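EF0056 (PDB 6ORI) is an enterococcal surface protein of unknown molecular function whose calcium-bound, immunoglobulin-like N-terminal region is probably linked to biofilm formation. Local coordinates at residues Y118-A121 against F126-A129; D202-N207 against L381-K386; R77-V82 against F100-D105; N324-T327 against D331-N334; N30-Q35 against P337-V342. One frame throughout, in Å; residues are numbered along the deposited sequence.

Interaction 1: residues Y118-A121 against F126-A129; sequences YIRA and FAGA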
# COMPACT_ATOMS: atom_id res chain seq x y z
N TYR A 118 -8.46 -15.45 7.35
CA TYR A 118 -7.63 -14.59 8.18
C TYR A 118 -7.19 -15.27 9.48
O TYR A 118 -6.04 -15.13 9.89
CB TYR A 118 -8.40 -13.28 8.47
CG TYR A 118 -7.62 -12.25 9.27
CD1 TYR A 118 -7.50 -12.36 10.64
CD2 TYR A 118 -7.01 -11.16 8.66
CE1 TYR A 118 -6.79 -11.42 11.39
CE2 TYR A 118 -6.31 -10.22 9.39
CZ TYR A 118 -6.21 -10.36 10.75
OH TYR A 118 -5.51 -9.42 11.48
N ILE A 119 -8.12 -15.98 10.13
CA ILE A 119 -7.91 -16.44 11.49
C ILE A 119 -7.25 -17.80 11.52
O ILE A 119 -7.73 -18.76 10.89
CB ILE A 119 -9.25 -16.49 12.26
CG1 ILE A 119 -9.87 -15.09 12.35
CG2 ILE A 119 -9.07 -17.13 13.63
CD1 ILE A 119 -9.21 -14.16 13.37
N ARG A 120 -6.15 -17.87 12.26
CA ARG A 120 -5.29 -19.03 12.26
C ARG A 120 -6.01 -20.32 12.67
O ARG A 120 -5.77 -21.37 12.08
CB ARG A 120 -4.08 -18.78 13.15
CG ARG A 120 -3.02 -19.88 12.98
CD ARG A 120 -1.77 -19.58 13.76
NE ARG A 120 -2.04 -19.49 15.18
CZ ARG A 120 -1.17 -19.07 16.09
NH1 ARG A 120 0.02 -18.65 15.73
NH2 ARG A 120 -1.52 -19.03 17.36
N ALA A 121 -6.87 -20.24 13.69
CA ALA A 121 -7.59 -21.42 14.19
C ALA A 121 -8.64 -21.91 13.23
O ALA A 121 -9.19 -23.00 13.44
CB ALA A 121 -8.23 -21.12 15.52
N PHE A 126 -3.56 -15.75 10.98
CA PHE A 126 -3.22 -14.87 12.10
C PHE A 126 -3.95 -15.23 13.39
O PHE A 126 -5.14 -15.57 13.39
CB PHE A 126 -3.53 -13.41 11.71
CG PHE A 126 -2.76 -12.94 10.50
CD1 PHE A 126 -1.38 -13.04 10.47
CD2 PHE A 126 -3.40 -12.42 9.38
CE1 PHE A 126 -0.67 -12.63 9.37
CE2 PHE A 126 -2.67 -12.00 8.28
CZ PHE A 126 -1.31 -12.12 8.30
N ALA A 127 -3.23 -15.16 14.49
CA ALA A 127 -3.78 -15.54 15.78
C ALA A 127 -4.90 -14.57 16.17
O ALA A 127 -4.67 -13.37 16.32
CB ALA A 127 -2.69 -15.58 16.83
N GLY A 128 -6.11 -15.09 16.33
CA GLY A 128 -7.26 -14.25 16.60
C GLY A 128 -7.18 -13.52 17.93
O GLY A 128 -7.66 -12.40 18.05
N ALA A 129 -6.59 -14.15 18.93
CA ALA A 129 -6.57 -13.58 20.26
C ALA A 129 -5.43 -12.58 20.46
O ALA A 129 -5.38 -11.92 21.50
CB ALA A 129 -6.48 -14.70 21.31
O HOH W 1 -6.62 -18.07 15.97
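With chi1 of Tyr118 at -177°, its ring is swung opposite the backbone N, while Phe126, at chi1 -60°, keeps CG beside its own N; the two side chains then run across each other. The result is a T-shaped (edge-to-face) pair within the connection between strands 113-117 and 135-144, where a single beta bridge joins Ile119 to Phe126. Phe126 presents its CD2 corner to one face of Tyr118, 3.6 Å from Tyr118 CE2 and displaced toward the rim, with the ring planes at 62°. A second ring, that of Phe31, packs edge-to-face with Tyr118, and the phenol OH is hydrogen-bonded to His59 ND1, so the tyrosine is held at both its ring and its polar end.

Two backbone hydrogen bonds flank the bridge. Phe126 N donates to Tyr118 O at 2.8 Å, and Phe126 O receives Arg120 N at 2.8 Å. The same oxygen, Phe126 O, lies 3.5 Å from Ile119 CA in a CA-H...O contact, so the carbonyl of Phe126 meets two successive residues of the facing chain.

Beyond the bridge the contact thins. Ala127 CB sits over one face of the Arg120 guanidinium, whose NH1 donates to Lys90 O. Ile119 CD1 lies 3.8 Å from Gly128 CA. At the far end a single water accepts from two backbone nitrogens: its oxygen is 3.2 Å from Ala121 N, and the same oxygen is 3.0 Å from Gly128 N.

Interaction 2: residues D202-N207 against L381-K386; sequences DVSENN and LSDTNK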
# COMPACT_ATOMS: atom_id res chain seq x y z
N ASP A 202 20.22 5.95 0.77
CA ASP A 202 21.08 5.29 1.73
C ASP A 202 20.29 4.98 2.99
O ASP A 202 19.50 5.80 3.43
CB ASP A 202 22.24 6.23 2.07
CG ASP A 202 23.39 5.51 2.76
OD1 ASP A 202 23.51 4.27 2.66
OD2 ASP A 202 24.20 6.20 3.41
N VAL A 203 20.48 3.80 3.57
CA VAL A 203 19.70 3.36 4.72
C VAL A 203 20.28 3.86 6.03
O VAL A 203 21.46 3.73 6.31
CB VAL A 203 19.53 1.82 4.77
CG1 VAL A 203 18.76 1.36 6.03
CG2 VAL A 203 18.83 1.36 3.51
N SER A 204 19.41 4.46 6.84
CA SER A 204 19.79 4.96 8.15
C SER A 204 20.08 3.85 9.15
O SER A 204 19.43 2.80 9.13
CB SER A 204 18.64 5.83 8.70
OG SER A 204 18.96 6.37 9.95
N GLU A 205 21.01 4.10 10.06
CA GLU A 205 21.23 3.22 11.22
C GLU A 205 20.33 3.57 12.41
O GLU A 205 20.36 2.92 13.45
CB GLU A 205 22.71 3.29 11.63
CG GLU A 205 23.61 2.76 10.53
CD GLU A 205 25.07 2.88 10.86
OE1 GLU A 205 25.85 3.33 9.98
OE2 GLU A 205 25.45 2.49 11.98
N ASN A 206 19.52 4.60 12.27
CA ASN A 206 18.60 4.99 13.33
C ASN A 206 17.30 4.20 13.31
O ASN A 206 16.62 4.14 12.29
CB ASN A 206 18.30 6.48 13.18
CG ASN A 206 19.53 7.32 13.39
OD1 ASN A 206 20.25 7.13 14.36
ND2 ASN A 206 19.78 8.22 12.48
N ASN A 207 16.98 3.56 14.43
CA ASN A 207 15.69 2.89 14.60
C ASN A 207 15.42 1.92 13.48
O ASN A 207 14.29 1.85 12.95
CB ASN A 207 14.59 3.94 14.68
CG ASN A 207 14.91 5.02 15.71
OD1 ASN A 207 15.30 6.13 15.36
ND2 ASN A 207 14.81 4.68 16.99
N LEU A 381 10.13 7.78 5.18
CA LEU A 381 10.68 8.63 6.23
C LEU A 381 12.18 8.61 6.15
O LEU A 381 12.77 7.57 5.81
CB LEU A 381 10.22 8.15 7.62
CG LEU A 381 8.70 8.07 7.84
CD1 LEU A 381 8.42 7.74 9.29
CD2 LEU A 381 7.97 9.32 7.45
N SER A 382 12.81 9.73 6.47
CA SER A 382 14.27 9.80 6.53
C SER A 382 14.67 10.48 7.81
O SER A 382 13.87 11.19 8.44
CB SER A 382 14.84 10.54 5.32
OG SER A 382 14.35 11.86 5.29
N ASP A 383 15.90 10.23 8.22
CA ASP A 383 16.48 10.99 9.32
C ASP A 383 16.93 12.37 8.84
O ASP A 383 16.75 12.75 7.67
CB ASP A 383 17.58 10.18 10.03
CG ASP A 383 18.82 9.94 9.19
OD1 ASP A 383 19.07 10.65 8.21
OD2 ASP A 383 19.55 8.98 9.54
N THR A 384 17.53 13.12 9.74
CA THR A 384 17.92 14.47 9.42
C THR A 384 18.99 14.53 8.34
O THR A 384 19.13 15.55 7.67
CB THR A 384 18.35 15.14 10.72
OG1 THR A 384 18.48 16.54 10.50
CG2 THR A 384 19.62 14.54 11.30
N ASN A 385 19.73 13.45 8.16
CA ASN A 385 20.73 13.34 7.11
C ASN A 385 20.22 12.67 5.84
O ASN A 385 20.99 12.21 5.02
CB ASN A 385 21.96 12.60 7.63
CG ASN A 385 22.95 13.50 8.30
OD1 ASN A 385 22.85 14.72 8.26
ND2 ASN A 385 23.94 12.90 8.92
N LYS A 386 18.89 12.65 5.67
CA LYS A 386 18.25 12.16 4.43
C LYS A 386 18.36 10.64 4.23
O LYS A 386 18.02 10.13 3.16
CB LYS A 386 18.78 12.91 3.20
CG LYS A 386 18.60 14.41 3.32
CD LYS A 386 19.09 15.19 2.10
CE LYS A 386 20.59 15.34 2.08
NZ LYS A 386 21.01 16.15 0.89
O HOH W 2 19.82 8.99 1.27
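Ser204 and Asn206 both direct donors at one carboxylate oxygen, OD2 of Asp383. The shorter bond comes from Ser204 OG, 2.7 Å from Asp383 OD2, and it arrives from above the carboxylate plane, 38° out of it. Asn206 ND2 is 3.0 Å from the same Asp383 OD2, a weak bond bent to 131° at the hydrogen; its amide is turned 64° from the carboxylate, and the two side chains cross nearly perpendicularly. Two neutral donors on the carboxylate of buried Asp383 would be expected to stabilise its negative charge.

The serine hydroxyl is positioned in turn by its own loop. Its first torsion is trans, turning OG away from the serine's own N, and Ser204 OG accepts from Asn206 N at 3.0 Å, forming an ST turn that sets both donors on the side of the aspartate. The hydroxyl therefore relays between a backbone N-H and the carboxylate.

On the other side, Asp383 opens a type I beta turn to Lys386, directly after strand 375-382 of the four-stranded antiparallel sheet, and faces the segment that leads from strand 184-189 to strand 211-221. Its second oxygen, OD1, serves the turn and the residue after it: Asn385 N lies 2.9 Å from Asp383 OD1 in a weak bond, and Lys387 N also donates to it.

Further out, backbone hydrogen bonds link Asp202 and Ser204 with Leu388, beyond the turn, and Asp202 OD2 forms a salt bridge with Lys387 NZ. Between the segments, a water accepts from Asp202 N and donates to Lys386 O, its oxygen 2.8 Å from Lys386 O.

Interaction 3: residues R77-V82 against F100-D105; sequences RLAQYV and FVRIND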
# COMPACT_ATOMS: atom_id res chain seq x y z
N ARG A 77 -2.13 -10.69 -16.07
CA ARG A 77 -1.01 -11.11 -16.91
C ARG A 77 -0.12 -12.11 -16.19
O ARG A 77 0.55 -12.92 -16.82
CB ARG A 77 -0.21 -9.88 -17.37
CG ARG A 77 -1.00 -9.01 -18.34
CD ARG A 77 -0.34 -7.65 -18.57
NE ARG A 77 -0.31 -6.87 -17.35
CZ ARG A 77 0.47 -5.81 -17.14
NH1 ARG A 77 1.29 -5.36 -18.09
NH2 ARG A 77 0.43 -5.18 -15.98
N LEU A 78 -0.07 -12.04 -14.85
CA LEU A 78 0.59 -13.05 -14.05
C LEU A 78 -0.35 -14.20 -13.73
O LEU A 78 0.06 -15.36 -13.76
CB LEU A 78 1.13 -12.47 -12.72
CG LEU A 78 2.23 -11.44 -12.85
CD1 LEU A 78 2.56 -10.92 -11.47
CD2 LEU A 78 3.44 -12.07 -13.50
N ALA A 79 -1.58 -13.87 -13.37
CA ALA A 79 -2.52 -14.87 -12.88
C ALA A 79 -2.72 -16.01 -13.88
O ALA A 79 -2.88 -17.18 -13.48
CB ALA A 79 -3.86 -14.20 -12.57
N GLN A 80 -2.69 -15.70 -15.16
CA GLN A 80 -2.90 -16.72 -16.18
C GLN A 80 -1.90 -17.88 -16.08
O GLN A 80 -2.18 -18.98 -16.55
CB GLN A 80 -2.84 -16.09 -17.57
CG GLN A 80 -1.48 -15.55 -17.91
CD GLN A 80 -1.38 -14.92 -19.29
OE1 GLN A 80 -1.96 -15.42 -20.25
NE2 GLN A 80 -0.63 -13.81 -19.40
N TYR A 81 -0.75 -17.63 -15.45
CA TYR A 81 0.30 -18.64 -15.33
C TYR A 81 0.55 -19.12 -13.91
O TYR A 81 1.48 -19.88 -13.66
CB TYR A 81 1.63 -18.12 -15.93
CG TYR A 81 1.57 -17.99 -17.44
CD1 TYR A 81 1.26 -19.09 -18.23
CD2 TYR A 81 1.80 -16.78 -18.06
CE1 TYR A 81 1.20 -18.98 -19.61
CE2 TYR A 81 1.74 -16.67 -19.46
CZ TYR A 81 1.44 -17.77 -20.21
OH TYR A 81 1.38 -17.66 -21.59
N VAL A 82 -0.25 -18.70 -12.95
CA VAL A 82 -0.08 -19.16 -11.57
C VAL A 82 -0.59 -20.59 -11.44
O VAL A 82 -1.70 -20.90 -11.88
CB VAL A 82 -0.82 -18.28 -10.56
CG1 VAL A 82 -0.79 -18.88 -9.16
CG2 VAL A 82 -0.21 -16.88 -10.52
N PHE A 100 -3.49 -20.83 -0.65
CA PHE A 100 -4.42 -19.80 -1.12
C PHE A 100 -5.26 -20.47 -2.22
O PHE A 100 -4.70 -20.96 -3.19
CB PHE A 100 -3.63 -18.64 -1.72
CG PHE A 100 -3.41 -17.47 -0.83
CD1 PHE A 100 -4.36 -16.47 -0.78
CD2 PHE A 100 -2.24 -17.29 -0.10
CE1 PHE A 100 -4.17 -15.32 -0.01
CE2 PHE A 100 -2.06 -16.13 0.67
CZ PHE A 100 -3.03 -15.18 0.71
N VAL A 101 -6.57 -20.52 -2.07
CA VAL A 101 -7.45 -21.23 -3.01
C VAL A 101 -7.92 -20.28 -4.08
O VAL A 101 -8.40 -19.19 -3.78
CB VAL A 101 -8.66 -21.80 -2.23
CG1 VAL A 101 -9.72 -22.37 -3.17
CG2 VAL A 101 -8.20 -22.85 -1.25
N ARG A 102 -7.83 -20.70 -5.33
CA ARG A 102 -8.23 -19.84 -6.42
C ARG A 102 -9.76 -19.81 -6.55
O ARG A 102 -10.43 -20.84 -6.46
CB ARG A 102 -7.59 -20.31 -7.72
CG ARG A 102 -7.65 -19.28 -8.81
CD ARG A 102 -6.69 -19.63 -9.93
NE ARG A 102 -6.66 -18.59 -10.94
CZ ARG A 102 -5.75 -18.49 -11.90
NH1 ARG A 102 -4.76 -19.37 -11.99
NH2 ARG A 102 -5.84 -17.50 -12.77
N ILE A 103 -10.31 -18.64 -6.76
CA ILE A 103 -11.73 -18.48 -6.99
C ILE A 103 -12.01 -18.61 -8.49
O ILE A 103 -11.29 -18.04 -9.32
CB ILE A 103 -12.21 -17.11 -6.44
CG1 ILE A 103 -12.02 -17.07 -4.92
CG2 ILE A 103 -13.67 -16.87 -6.81
CD1 ILE A 103 -12.24 -15.71 -4.31
N ASN A 104 -13.06 -19.35 -8.84
CA ASN A 104 -13.46 -19.53 -10.22
C ASN A 104 -14.77 -18.83 -10.45
O ASN A 104 -15.49 -18.53 -9.49
CB ASN A 104 -13.59 -21.01 -10.51
CG ASN A 104 -12.35 -21.74 -10.13
OD1 ASN A 104 -11.26 -21.40 -10.61
ND2 ASN A 104 -12.46 -22.68 -9.21
N ASP A 105 -15.08 -18.54 -11.70
CA ASP A 105 -16.34 -17.89 -12.01
C ASP A 105 -17.42 -18.92 -12.33
O ASP A 105 -17.19 -20.13 -12.21
CB ASP A 105 -16.17 -16.85 -13.13
CG ASP A 105 -15.83 -17.44 -14.49
OD1 ASP A 105 -16.09 -18.62 -14.75
OD2 ASP A 105 -15.29 -16.66 -15.33
O HOH W 3 -4.03 -21.78 -10.51
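The hydrogen bonds that cross this contact all come from Arg102, and both end on Ala79 O. Arg102 NH2 lies 3.1 Å from Ala79 O and Arg102 NH1 3.2 Å from it; both bonds are weak, the two terminal nitrogens sharing one oxygen. An outstretched chain, starting from a trans first torsion (chi1 -164°), carries the guanidinium from the strand to this carbonyl. NE has a partner of its own in Thr111 O, which fixes the group from the strand side.

A water supplies the second polar link. It lies at the guanidinium edge, in plane, accepting from Arg102 NH1 at 2.9 Å and donating to Val82 O at 2.8 Å.

Van der Waals contact is slight. Ala79 CB approaches Arg102 NH2 at 3.9 Å, while Ala79, Val82 and Arg102 all pack on Trp114 of strand 113-117.

Ala79 O also accepts from Val82 N, closing a type I beta turn. The arrangement is that of an arginine side chain from strand 98-104 meeting a carbonyl of the type I turn that leads from the short helix 76-79 into strand 82-87 of the large antiparallel sheet.

Interaction 4: residues N324-T327 against D331-N334; sequences NDLT and DFAN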
# COMPACT_ATOMS: atom_id res chain seq x y z
N ASN A 324 10.41 20.49 14.41
CA ASN A 324 11.17 20.22 15.62
C ASN A 324 10.42 19.32 16.58
O ASN A 324 11.04 18.75 17.46
CB ASN A 324 11.64 21.53 16.28
CG ASN A 324 12.60 22.29 15.39
OD1 ASN A 324 12.31 23.41 14.93
ND2 ASN A 324 13.70 21.67 15.09
N ASP A 325 9.12 19.18 16.38
CA ASP A 325 8.35 18.09 16.98
C ASP A 325 7.44 17.48 15.91
O ASP A 325 6.32 17.93 15.68
CB ASP A 325 7.52 18.54 18.19
CG ASP A 325 6.75 17.40 18.80
OD1 ASP A 325 6.87 16.25 18.32
OD2 ASP A 325 6.02 17.64 19.79
N LEU A 326 7.94 16.43 15.28
CA LEU A 326 7.27 15.85 14.13
C LEU A 326 5.92 15.25 14.47
O LEU A 326 5.10 15.01 13.57
CB LEU A 326 8.15 14.81 13.46
CG LEU A 326 7.74 14.29 12.08
CD1 LEU A 326 7.51 15.39 11.08
CD2 LEU A 326 8.79 13.32 11.58
N THR A 327 5.65 15.02 15.75
CA THR A 327 4.34 14.52 16.15
C THR A 327 3.23 15.56 15.89
O THR A 327 2.05 15.22 15.94
CB THR A 327 4.26 14.06 17.62
OG1 THR A 327 4.36 15.20 18.50
CG2 THR A 327 5.34 13.06 17.93
N ASP A 331 0.73 11.38 13.19
CA ASP A 331 0.31 10.63 14.36
C ASP A 331 1.08 9.31 14.30
O ASP A 331 0.77 8.41 13.51
CB ASP A 331 -1.20 10.42 14.39
CG ASP A 331 -1.67 9.82 15.71
OD1 ASP A 331 -0.91 9.06 16.33
OD2 ASP A 331 -2.80 10.12 16.13
N PHE A 332 2.11 9.20 15.13
CA PHE A 332 2.95 8.01 15.16
C PHE A 332 2.35 6.87 15.96
O PHE A 332 2.98 5.82 16.09
CB PHE A 332 4.32 8.35 15.74
CG PHE A 332 5.26 9.02 14.78
CD1 PHE A 332 6.10 8.28 13.97
CD2 PHE A 332 5.31 10.41 14.70
CE1 PHE A 332 6.97 8.90 13.10
CE2 PHE A 332 6.18 11.01 13.81
CZ PHE A 332 6.99 10.24 13.01
N ALA A 333 1.14 7.07 16.50
CA ALA A 333 0.54 6.06 17.39
C ALA A 333 1.56 5.70 18.46
O ALA A 333 1.88 4.53 18.65
CB ALA A 333 0.09 4.83 16.59
N ASN A 334 2.10 6.72 19.15
CA ASN A 334 3.24 6.53 20.03
C ASN A 334 2.95 5.48 21.09
O ASN A 334 1.89 5.49 21.73
CB ASN A 334 3.67 7.84 20.72
CG ASN A 334 4.39 8.83 19.79
OD1 ASN A 334 5.18 8.47 18.90
ND2 ASN A 334 4.14 10.11 20.03
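Leu326 sets its CD2 methyl against the edge of the Phe332 ring, in the ring plane and 3.8 Å from Phe332 CZ, with Leu326 CG 4.0 Å from Phe332 CE2. Both residues belong to the loop that joins strand 318-322 of the four-stranded sheet to strand 340-348 of the five-stranded one, and each of the two segments is shaped by an Asx turn. A chi1 of -168° points the leucine's CG away from its main-chain nitrogen and carries the branched end down to the rim of the aromatic ring, the leucine lying roughly perpendicular to the phenylalanine side chain.

Thr327 meets the same ring obliquely through CG2, 4.2 Å from Phe332 CD2. That methyl, Thr327 CG2, also rests 3.8 Å from Asn334 ND2, so it touches both the ring and the amide. The amide is held from its other end, since Asn334 OD1 accepts from Tyr254 N, and the ring of Tyr254 stacks on Phe332. Helix 254-257 therefore borders the contact, with Leu326 and Thr327 packed on Tyr254 as well.

No hydrogen bond spans the two segments, and polar groups serve each one separately. Asp325 OD1 takes both Thr327 N and Thr327 OG1, the latter at 2.7 Å, from the same face of its carboxylate plane. This double grip fixes the threonine hydroxyl, leaving its methyl as the group that touches the other segment. In the opposing Asx turn Asp331 does the corresponding work for the bend after Phe332: Ala333 N reaches Asp331 OD1 at 2.9 Å, meeting it nearly along the C-O axis.

Interaction 5: residues N30-Q35 against P337-V342; sequences NFSDLQ and PRPIVV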
# COMPACT_ATOMS: atom_id res chain seq x y z
N ASN A 30 -12.44 -3.71 13.64
CA ASN A 30 -11.31 -3.43 14.50
C ASN A 30 -10.00 -4.03 13.98
O ASN A 30 -9.03 -4.15 14.70
CB ASN A 30 -11.57 -3.99 15.90
CG ASN A 30 -12.93 -3.60 16.44
OD1 ASN A 30 -13.35 -2.44 16.35
ND2 ASN A 30 -13.64 -4.58 17.00
N PHE A 31 -10.00 -4.42 12.71
CA PHE A 31 -8.74 -4.75 12.03
C PHE A 31 -8.05 -3.46 11.70
O PHE A 31 -8.72 -2.45 11.45
CB PHE A 31 -9.03 -5.55 10.76
CG PHE A 31 -9.74 -6.84 11.02
CD1 PHE A 31 -11.12 -6.90 11.08
CD2 PHE A 31 -9.03 -8.01 11.24
CE1 PHE A 31 -11.76 -8.09 11.34
CE2 PHE A 31 -9.67 -9.18 11.51
CZ PHE A 31 -11.03 -9.22 11.57
N SER A 32 -6.72 -3.43 11.66
CA SER A 32 -6.02 -2.21 11.31
C SER A 32 -4.96 -2.36 10.24
O SER A 32 -4.53 -1.36 9.71
CB SER A 32 -5.44 -1.51 12.53
OG SER A 32 -4.54 -2.35 13.21
N ASP A 33 -4.55 -3.57 9.88
CA ASP A 33 -3.53 -3.68 8.84
C ASP A 33 -3.60 -5.02 8.14
O ASP A 33 -3.89 -6.05 8.75
CB ASP A 33 -2.14 -3.49 9.45
CG ASP A 33 -1.11 -2.95 8.47
OD1 ASP A 33 -1.44 -2.59 7.31
OD2 ASP A 33 0.05 -2.79 8.91
N LEU A 34 -3.35 -4.96 6.84
CA LEU A 34 -3.20 -6.15 6.01
C LEU A 34 -2.31 -5.75 4.86
O LEU A 34 -2.61 -4.79 4.14
CB LEU A 34 -4.57 -6.62 5.53
CG LEU A 34 -4.62 -7.90 4.71
CD1 LEU A 34 -4.13 -9.08 5.53
CD2 LEU A 34 -6.03 -8.13 4.20
N GLN A 35 -1.18 -6.43 4.70
CA GLN A 35 -0.21 -6.08 3.67
C GLN A 35 0.32 -7.33 2.99
O GLN A 35 0.46 -8.37 3.62
CB GLN A 35 0.98 -5.35 4.26
CG GLN A 35 0.66 -4.09 5.01
CD GLN A 35 0.24 -2.97 4.13
OE1 GLN A 35 0.56 -2.92 2.94
NE2 GLN A 35 -0.51 -2.06 4.70
N PRO A 337 1.34 -0.56 18.97
CA PRO A 337 1.72 -1.30 17.77
C PRO A 337 0.88 -0.96 16.56
O PRO A 337 1.12 -1.55 15.51
CB PRO A 337 1.50 -2.76 18.20
CG PRO A 337 0.43 -2.70 19.21
CD PRO A 337 0.69 -1.42 19.97
N ARG A 338 -0.10 -0.08 16.71
CA ARG A 338 -0.96 0.27 15.59
C ARG A 338 -0.17 0.97 14.49
O ARG A 338 0.83 1.65 14.75
CB ARG A 338 -2.12 1.16 16.03
CG ARG A 338 -3.18 0.43 16.82
CD ARG A 338 -4.29 1.33 17.35
NE ARG A 338 -3.82 2.22 18.41
CZ ARG A 338 -3.49 3.50 18.27
NH1 ARG A 338 -3.61 4.11 17.10
NH2 ARG A 338 -3.05 4.17 19.32
N PRO A 339 -0.63 0.84 13.24
CA PRO A 339 0.09 1.44 12.11
C PRO A 339 -0.13 2.94 12.03
O PRO A 339 -0.97 3.53 12.72
CB PRO A 339 -0.54 0.76 10.89
CG PRO A 339 -1.90 0.37 11.36
CD PRO A 339 -1.76 0.01 12.81
N ILE A 340 0.67 3.53 11.17
CA ILE A 340 0.67 4.97 10.92
C ILE A 340 0.25 5.22 9.49
O ILE A 340 0.68 4.52 8.58
CB ILE A 340 2.08 5.52 11.13
CG1 ILE A 340 2.52 5.31 12.59
CG2 ILE A 340 2.18 6.97 10.66
CD1 ILE A 340 3.99 5.48 12.83
N VAL A 341 -0.57 6.24 9.27
CA VAL A 341 -0.93 6.69 7.93
C VAL A 341 -0.60 8.17 7.83
O VAL A 341 -1.08 8.96 8.66
CB VAL A 341 -2.42 6.45 7.61
CG1 VAL A 341 -2.79 7.02 6.26
CG2 VAL A 341 -2.74 4.97 7.64
N VAL A 342 0.22 8.50 6.84
CA VAL A 342 0.56 9.88 6.47
C VAL A 342 -0.13 10.11 5.15
O VAL A 342 0.06 9.35 4.22
CB VAL A 342 2.09 10.04 6.32
CG1 VAL A 342 2.46 11.46 5.91
CG2 VAL A 342 2.79 9.65 7.63
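A proline ring carries this contact: Pro339 rests on two consecutive strand residues, Ser32 and Asp33, which lie opposite the single residue Lys58 of strand 50-59 in a classic beta bulge. No hydrogen bond crosses between the segments. Pro339 CG lies 3.6 Å from Ser32 O, and Pro339 CD lies 3.7 Å from Ser32 OG, so the ring carbons pack against a backbone oxygen and a hydroxyl. On the next residue, Asp33 OD2 comes to 4.1 Å from Pro339 CB, the two side chains running antiparallel past one another.

The buried polar atoms beside the proline are satisfied by other neighbours. Ser32 OG is hydrogen-bonded to Asn60 OD1, and Ser32 O accepts from Lys245 NZ. Asp33 OD2 is bonded to Thr247 OG1 of strand 239-248. Its other oxygen, Asp33 OD1, uses the syn lone pair to receive Gln35 NE2 at 2.8 Å in a nearly straight bond of 167°, with OD1 close to the amide plane of the glutamine; this holds the carboxylate and the amide in a fixed relation.

Pro339 also packs on Lys245, whose strand pairs with 340-348. The contact thus joins the bulged start of strand 31-38, which pairs with 50-59 in the larger antiparallel sheet, to the entry of strand 340-348 in the five-stranded sheet, a junction between two antiparallel sheets that is consistent with the immunoglobulin-like build assigned to the protein.

How the interactions relate
Interactions 1, 2 and 5 are buried, whereas 3 and 4 are only partly so. Interaction 5 lies nearest the chain's centre and joins two sheets through a proline without a direct hydrogen bond. It touches interaction 1 where Phe31 and Leu34 meet Tyr118 and Phe126, and interaction 4 where Ile340 packs on the backbone of Asp331 and Phe332. Interaction 4 in turn meets interaction 2 through Phe332 and Leu381. Interaction 3, across the centre from 2 and 4, touches none of the others yet reaches the same sheet as interaction 5. Chemistry varies accordingly: aromatic rings and backbone bridging in 1, a shared carboxylate in 2, a guanidinium sharing one carbonyl oxygen in 3, and apolar edges in 4.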